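Long-range contacts in hypothetical sensory transduction histidine kinase (Methanosarcina mazei, PDB 3LI9), which probably senses an extracellular signal through the PDC-fold domain described here and relays it as phosphorylation of a protein histidine: residues Thr42-Met47 with Ser155-Asn160; Val75-Glu80 with Gly165-Asp170. All coordinates share one frame; numbering follows the deposited sequence.

Contact 1 (Thr42-Met47 with Ser155-Asn160); sequences TLACTM and SPIFKN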
loop_
_atom_site.group_PDB
_atom_site.type_symbol
_atom_site.label_atom_id
_atom_site.label_comp_id
_atom_site.label_asym_id
_atom_site.label_seq_id
_atom_site.Cartn_x
_atom_site.Cartn_y
_atom_site.Cartn_z
ATOM N N THR A 42 -9.636 -11.019 6.183
ATOM C CA THR A 42 -10.895 -11.637 6.577
ATOM C C THR A 42 -11.523 -12.357 5.354
ATOM O O THR A 42 -12.033 -13.471 5.484
ATOM C CB THR A 42 -11.833 -10.602 7.099
ATOM O OG1 THR A 42 -11.237 -10.105 8.298
ATOM C CG2 THR A 42 -13.165 -11.295 7.563
ATOM N N LEU A 43 -11.387 -11.731 4.187
ATOM C CA LEU A 43 -11.832 -12.419 2.919
ATOM C C LEU A 43 -11.040 -13.703 2.693
ATOM O O LEU A 43 -11.634 -14.758 2.320
ATOM C CB LEU A 43 -11.672 -11.475 1.728
ATOM C CG LEU A 43 -12.070 -12.043 0.347
ATOM C CD1 LEU A 43 -13.514 -12.476 0.364
ATOM C CD2 LEU A 43 -11.866 -10.826 -0.712
ATOM N N ALA A 44 -9.730 -13.686 2.958
ATOM C CA ALA A 44 -8.914 -14.913 2.808
ATOM C C ALA A 44 -9.356 -16.018 3.778
ATOM O O ALA A 44 -9.529 -17.192 3.312
ATOM C CB ALA A 44 -7.384 -14.611 2.955
ATOM N N CYS A 45 -9.690 -15.645 5.027
ATOM C CA CYS A 45 -10.177 -16.671 6.071
ATOM C C CYS A 45 -11.458 -17.305 5.550
ATOM O O CYS A 45 -11.662 -18.517 5.655
ATOM C CB CYS A 45 -10.502 -15.993 7.403
ATOM S SG CYS A 45 -9.103 -15.476 8.291
ATOM N N THR A 46 -12.362 -16.452 5.077
ATOM C CA THR A 46 -13.652 -16.904 4.623
ATOM C C THR A 46 -13.456 -17.845 3.438
ATOM O O THR A 46 -14.060 -18.922 3.411
ATOM C CB THR A 46 -14.487 -15.734 4.214
ATOM O OG1 THR A 46 -14.584 -14.874 5.379
ATOM C CG2 THR A 46 -15.854 -16.173 3.755
HETATM N N MSE A 47 -12.736 -17.393 2.408
HETATM C CA MSE A 47 -12.534 -18.251 1.246
HETATM C C MSE A 47 -11.842 -19.547 1.571
HETATM O O MSE A 47 -12.119 -20.569 0.872
HETATM C CB MSE A 47 -11.765 -17.542 0.184
HETATM C CG MSE A 47 -12.488 -16.375 -0.485
HETATM SE SE MSE A 47 -14.101 -17.201 -1.510
HETATM C CE MSE A 47 -15.026 -16.523 -0.299
ATOM N N SER A 155 -3.515 -11.373 0.922
ATOM C CA SER A 155 -3.394 -12.414 1.990
ATOM C C SER A 155 -3.576 -13.787 1.400
ATOM O O SER A 155 -4.415 -14.005 0.531
ATOM C CB SER A 155 -4.529 -12.273 3.030
ATOM O OG SER A 155 -4.400 -11.109 3.789
ATOM N N PRO A 156 -2.717 -14.735 1.823
ATOM C CA PRO A 156 -2.826 -16.065 1.308
ATOM C C PRO A 156 -4.061 -16.814 1.840
ATOM O O PRO A 156 -4.415 -16.664 3.010
ATOM C CB PRO A 156 -1.487 -16.737 1.792
ATOM C CG PRO A 156 -1.182 -16.001 3.097
ATOM C CD PRO A 156 -1.585 -14.552 2.778
ATOM N N ILE A 157 -4.626 -17.672 0.982
ATOM C CA ILE A 157 -5.795 -18.549 1.279
ATOM C C ILE A 157 -5.202 -19.937 1.444
ATOM O O ILE A 157 -4.587 -20.465 0.494
ATOM C CB ILE A 157 -6.717 -18.619 0.117
ATOM C CG1 ILE A 157 -7.311 -17.178 -0.143
ATOM C CG2 ILE A 157 -7.853 -19.577 0.411
ATOM C CD1 ILE A 157 -8.216 -17.130 -1.523
ATOM N N PHE A 158 -5.306 -20.473 2.644
ATOM C CA PHE A 158 -4.707 -21.836 2.914
ATOM C C PHE A 158 -5.843 -22.779 3.104
ATOM O O PHE A 158 -6.698 -22.567 4.015
ATOM C CB PHE A 158 -3.842 -21.807 4.165
ATOM C CG PHE A 158 -2.550 -21.150 3.966
ATOM C CD1 PHE A 158 -1.508 -21.881 3.374
ATOM C CD2 PHE A 158 -2.299 -19.856 4.414
ATOM C CE1 PHE A 158 -0.193 -21.296 3.174
ATOM C CE2 PHE A 158 -0.979 -19.279 4.225
ATOM C CZ PHE A 158 0.026 -20.004 3.547
ATOM N N LYS A 159 -5.880 -23.828 2.284
ATOM C CA LYS A 159 -6.940 -24.873 2.333
ATOM C C LYS A 159 -6.201 -26.208 2.487
ATOM O O LYS A 159 -5.215 -26.458 1.759
ATOM C CB LYS A 159 -7.721 -24.898 1.010
ATOM C CG LYS A 159 -8.595 -23.687 0.816
ATOM C CD LYS A 159 -9.127 -23.575 -0.643
ATOM C CE LYS A 159 -10.293 -24.451 -0.823
ATOM N NZ LYS A 159 -10.955 -24.135 -2.135
ATOM N N ASN A 160 -6.639 -27.023 3.429
ATOM C CA ASN A 160 -6.005 -28.313 3.723
ATOM C C ASN A 160 -4.564 -28.055 4.121
ATOM O O ASN A 160 -3.709 -28.883 3.884
ATOM C CB ASN A 160 -6.154 -29.273 2.517
ATOM C CG ASN A 160 -7.534 -29.113 1.791
ATOM O OD1 ASN A 160 -8.644 -29.302 2.379
ATOM N ND2 ASN A 160 -7.455 -28.730 0.541
HETATM O O HOH W 1 -11.915 -21.056 -1.619
#
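Ala44 sets its methyl group down on the backbone and side chains of strand 155-159: CB lies 3.6 Å from Pro156 O and 3.7 Å from Ser155 CB. Next along the strand, Ile157 CG1 approaches Ala44 CB at 4.0 Å. The rest of the isoleucine spreads from there along the helix. CG1 stands anti to its own carbonyl carbon (chi1 -64°), and the extended second torsion carries CD1 onward to Met47 CB, again at 4.0 Å. The CG2 branch turns instead to the helix backbone, 4.1 Å from Ala44 O. Of the side chain of Met47, present as selenomethionine, it is CB that touches Ile157; the bent chain leads the selenium away. No hydrogen bond joins the two segments directly. In the PDC fold of this extracellular sensor domain, a long N-terminal helix lies against an antiparallel sheet; here residues 42-47 of helix 13-48 run nearly parallel to strand 155-159, the axes of these short pieces 7.3 Å apart at 15°. The small alanine facing the strand is consistent with so close an approach. An alanine in place of Ile157 would probably open a gap beside Met47 CB and leave the Ala44 methyl with less to rest on. At the outer end of the contact a water sits between Met47 O and Lys159 NZ, 3.3 Å from the latter, though its very short approach to Met47 O makes the bridge doubtful. Lys159 NZ also donates to Ala83 O. Further out, the strand residues are positioned by their own sheet and by the chain before it: Ser155 OG, turned beside its backbone N, hydrogen-bonds Asp137 OD1, while the backbones of Ser155 and Ile157 pair with Ala167 and Gly165 on the next strand.

Contact 2 (Val75-Glu80 with Gly165-Asp170); sequences VYLGYE and GIAGVD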
loop_
_atom_site.group_PDB
_atom_site.type_symbol
_atom_site.label_atom_id
_atom_site.label_comp_id
_atom_site.label_asym_id
_atom_site.label_seq_id
_atom_site.Cartn_x
_atom_site.Cartn_y
_atom_site.Cartn_z
ATOM N N VAL A 75 -11.173 -5.330 -5.548
ATOM C CA VAL A 75 -11.161 -6.456 -4.604
ATOM C C VAL A 75 -11.093 -7.705 -5.496
ATOM O O VAL A 75 -11.741 -7.801 -6.548
ATOM C CB VAL A 75 -12.478 -6.548 -3.760
ATOM C CG1 VAL A 75 -12.458 -7.780 -2.737
ATOM C CG2 VAL A 75 -12.706 -5.258 -2.979
ATOM N N TYR A 76 -10.248 -8.652 -5.061
ATOM C CA TYR A 76 -9.991 -9.768 -5.965
ATOM C C TYR A 76 -9.656 -11.059 -5.249
ATOM O O TYR A 76 -9.224 -11.064 -4.087
ATOM C CB TYR A 76 -8.934 -9.403 -6.994
ATOM C CG TYR A 76 -7.631 -8.857 -6.407
ATOM C CD1 TYR A 76 -6.628 -9.719 -6.038
ATOM C CD2 TYR A 76 -7.492 -7.479 -6.117
ATOM C CE1 TYR A 76 -5.408 -9.242 -5.470
ATOM C CE2 TYR A 76 -6.329 -7.001 -5.557
ATOM C CZ TYR A 76 -5.301 -7.874 -5.245
ATOM O OH TYR A 76 -4.162 -7.333 -4.712
ATOM N N LEU A 77 -9.773 -12.173 -6.011
ATOM C CA LEU A 77 -9.338 -13.468 -5.522
ATOM C C LEU A 77 -8.502 -14.053 -6.695
ATOM O O LEU A 77 -8.799 -13.772 -7.898
ATOM C CB LEU A 77 -10.574 -14.376 -5.357
ATOM C CG LEU A 77 -11.516 -13.897 -4.237
ATOM C CD1 LEU A 77 -12.833 -14.726 -4.335
ATOM C CD2 LEU A 77 -10.878 -14.082 -2.864
ATOM N N GLY A 78 -7.434 -14.791 -6.370
ATOM C CA GLY A 78 -6.697 -15.452 -7.463
ATOM C C GLY A 78 -6.318 -16.842 -6.911
ATOM O O GLY A 78 -5.755 -16.936 -5.863
ATOM N N TYR A 79 -6.699 -17.913 -7.620
ATOM C CA TYR A 79 -6.449 -19.289 -7.152
ATOM C C TYR A 79 -5.446 -20.050 -8.049
ATOM O O TYR A 79 -5.287 -19.762 -9.229
ATOM C CB TYR A 79 -7.729 -20.052 -7.166
ATOM C CG TYR A 79 -8.631 -19.713 -5.984
ATOM C CD1 TYR A 79 -9.419 -18.557 -5.983
ATOM C CD2 TYR A 79 -8.687 -20.575 -4.857
ATOM C CE1 TYR A 79 -10.260 -18.286 -4.864
ATOM C CE2 TYR A 79 -9.530 -20.289 -3.753
ATOM C CZ TYR A 79 -10.277 -19.142 -3.790
ATOM O OH TYR A 79 -11.179 -18.907 -2.728
ATOM N N GLU A 80 -4.745 -20.964 -7.401
ATOM C CA GLU A 80 -3.942 -21.974 -8.111
ATOM C C GLU A 80 -4.841 -22.810 -8.987
ATOM O O GLU A 80 -6.045 -22.909 -8.862
ATOM C CB GLU A 80 -3.274 -22.885 -7.050
ATOM C CG GLU A 80 -2.266 -22.229 -6.177
ATOM C CD GLU A 80 -0.973 -21.918 -6.938
ATOM O OE1 GLU A 80 -0.147 -22.835 -7.100
ATOM O OE2 GLU A 80 -0.774 -20.771 -7.350
ATOM N N GLY A 165 -4.278 -19.854 -3.034
ATOM C CA GLY A 165 -4.537 -18.595 -3.781
ATOM C C GLY A 165 -4.418 -17.447 -2.809
ATOM O O GLY A 165 -3.839 -17.549 -1.722
ATOM N N ILE A 166 -4.889 -16.294 -3.258
ATOM C CA ILE A 166 -4.768 -15.056 -2.498
ATOM C C ILE A 166 -6.154 -14.339 -2.523
ATOM O O ILE A 166 -7.015 -14.521 -3.450
ATOM C CB ILE A 166 -3.736 -14.036 -3.047
ATOM C CG1 ILE A 166 -4.155 -13.623 -4.470
ATOM C CG2 ILE A 166 -2.249 -14.616 -2.995
ATOM C CD1 ILE A 166 -3.360 -12.496 -5.050
ATOM N N ALA A 167 -6.358 -13.478 -1.527
ATOM C CA ALA A 167 -7.468 -12.517 -1.573
ATOM C C ALA A 167 -6.747 -11.179 -1.421
ATOM O O ALA A 167 -5.833 -11.055 -0.611
ATOM C CB ALA A 167 -8.470 -12.697 -0.395
ATOM N N GLY A 168 -7.219 -10.199 -2.169
ATOM C CA GLY A 168 -6.541 -8.914 -2.132
ATOM C C GLY A 168 -7.438 -7.737 -2.306
ATOM O O GLY A 168 -8.526 -7.871 -2.775
ATOM N N VAL A 169 -6.968 -6.562 -1.865
ATOM C CA VAL A 169 -7.626 -5.305 -2.185
ATOM C C VAL A 169 -6.631 -4.261 -2.695
ATOM O O VAL A 169 -5.432 -4.253 -2.277
ATOM C CB VAL A 169 -8.364 -4.712 -0.955
ATOM C CG1 VAL A 169 -9.339 -5.777 -0.365
ATOM C CG2 VAL A 169 -7.342 -4.347 0.142
ATOM N N ASP A 170 -7.125 -3.436 -3.648
ATOM C CA ASP A 170 -6.335 -2.303 -4.206
ATOM C C ASP A 170 -6.817 -1.028 -3.593
ATOM O O ASP A 170 -8.012 -0.774 -3.561
ATOM C CB ASP A 170 -6.512 -2.228 -5.725
ATOM C CG ASP A 170 -5.790 -3.338 -6.479
ATOM O OD1 ASP A 170 -4.908 -4.001 -5.915
ATOM O OD2 ASP A 170 -6.067 -3.503 -7.679
#
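Tyr76 lays its ring over Gly168 of the antiparallel neighbour strand. Gly168 CA stands 3.7 Å from the Tyr76 ring centroid and 22° off the ring normal, a CH-pi contact over the face. CG of the tyrosine occupies the crowded position between backbone N and carbonyl carbon (chi1 53°), which swings the ring across the partner strand. A side chain on Gly168 would run into Tyr76 CZ, so the glycine lets the ring lie this close. At the ring's edge, Ile166 CD1 meets Tyr76 CE1 at 3.9 Å and Asp170 OD1 comes to 3.3 Å from Tyr76 CE2, the carboxylate turned 53° from the ring. Along the strands the backbones are tightly laced: Tyr76 with Gly168 and Gly78 with Ile166 are hydrogen-bonded pairs, the shortest bond being Ile166 N to Gly78 O at 2.8 Å. At Gly165, whose CA is 3.9 Å from Tyr79 CA, a CB would collide with Gly78 O, and the backbone angles by themselves call for glycine. Packing across the non-hydrogen-bonded pair Val75 and Val169 is looser, Val75 CG2 and Val169 CG1 standing 4.3 Å apart; Leu77 CD2 rests nearer, 3.7 Å from Ala167 CB. Beyond Tyr79 the strand gives way to partly exposed Glu80, whose backbone still bonds Ala164 of the partner strand while its carboxylate is held by Tyr128 and a salt bridge to Lys132. On the ring's side of the sheet, Tyr76 OH bonds Asp154, Asp170 OD1 bonds Ser152 and OD2 bonds Tyr106; a buffer molecule bound to Asp170 is consistent with a ligand pocket there, as in other Cache sensors. The opposite face, with Val75, Leu77, Tyr79 and Ala167, is packed under helices 13-48 and 55-67, and strands 105-108 and 148-159 flank the pair in the sheet.

Overall arrangement
Both contacts are buried and belong to one PDC sheet with its covering helix, their centres about 9 Å apart. Contact 2 builds the sheet from inside, through backbone hydrogen bonds and an aromatic ring over glycine; contact 1 adds helix 13-48 on one face by side-chain packing, with no direct hydrogen bond and a doubtful water bridge at its outer end. Strands 148-159 and 162-172, successive in the chain and neighbours in the sheet, join them. Met47 and Tyr79 meet where the two contacts adjoin. Contact 2 also reaches the opposite face, where polar groups line the probable pocket.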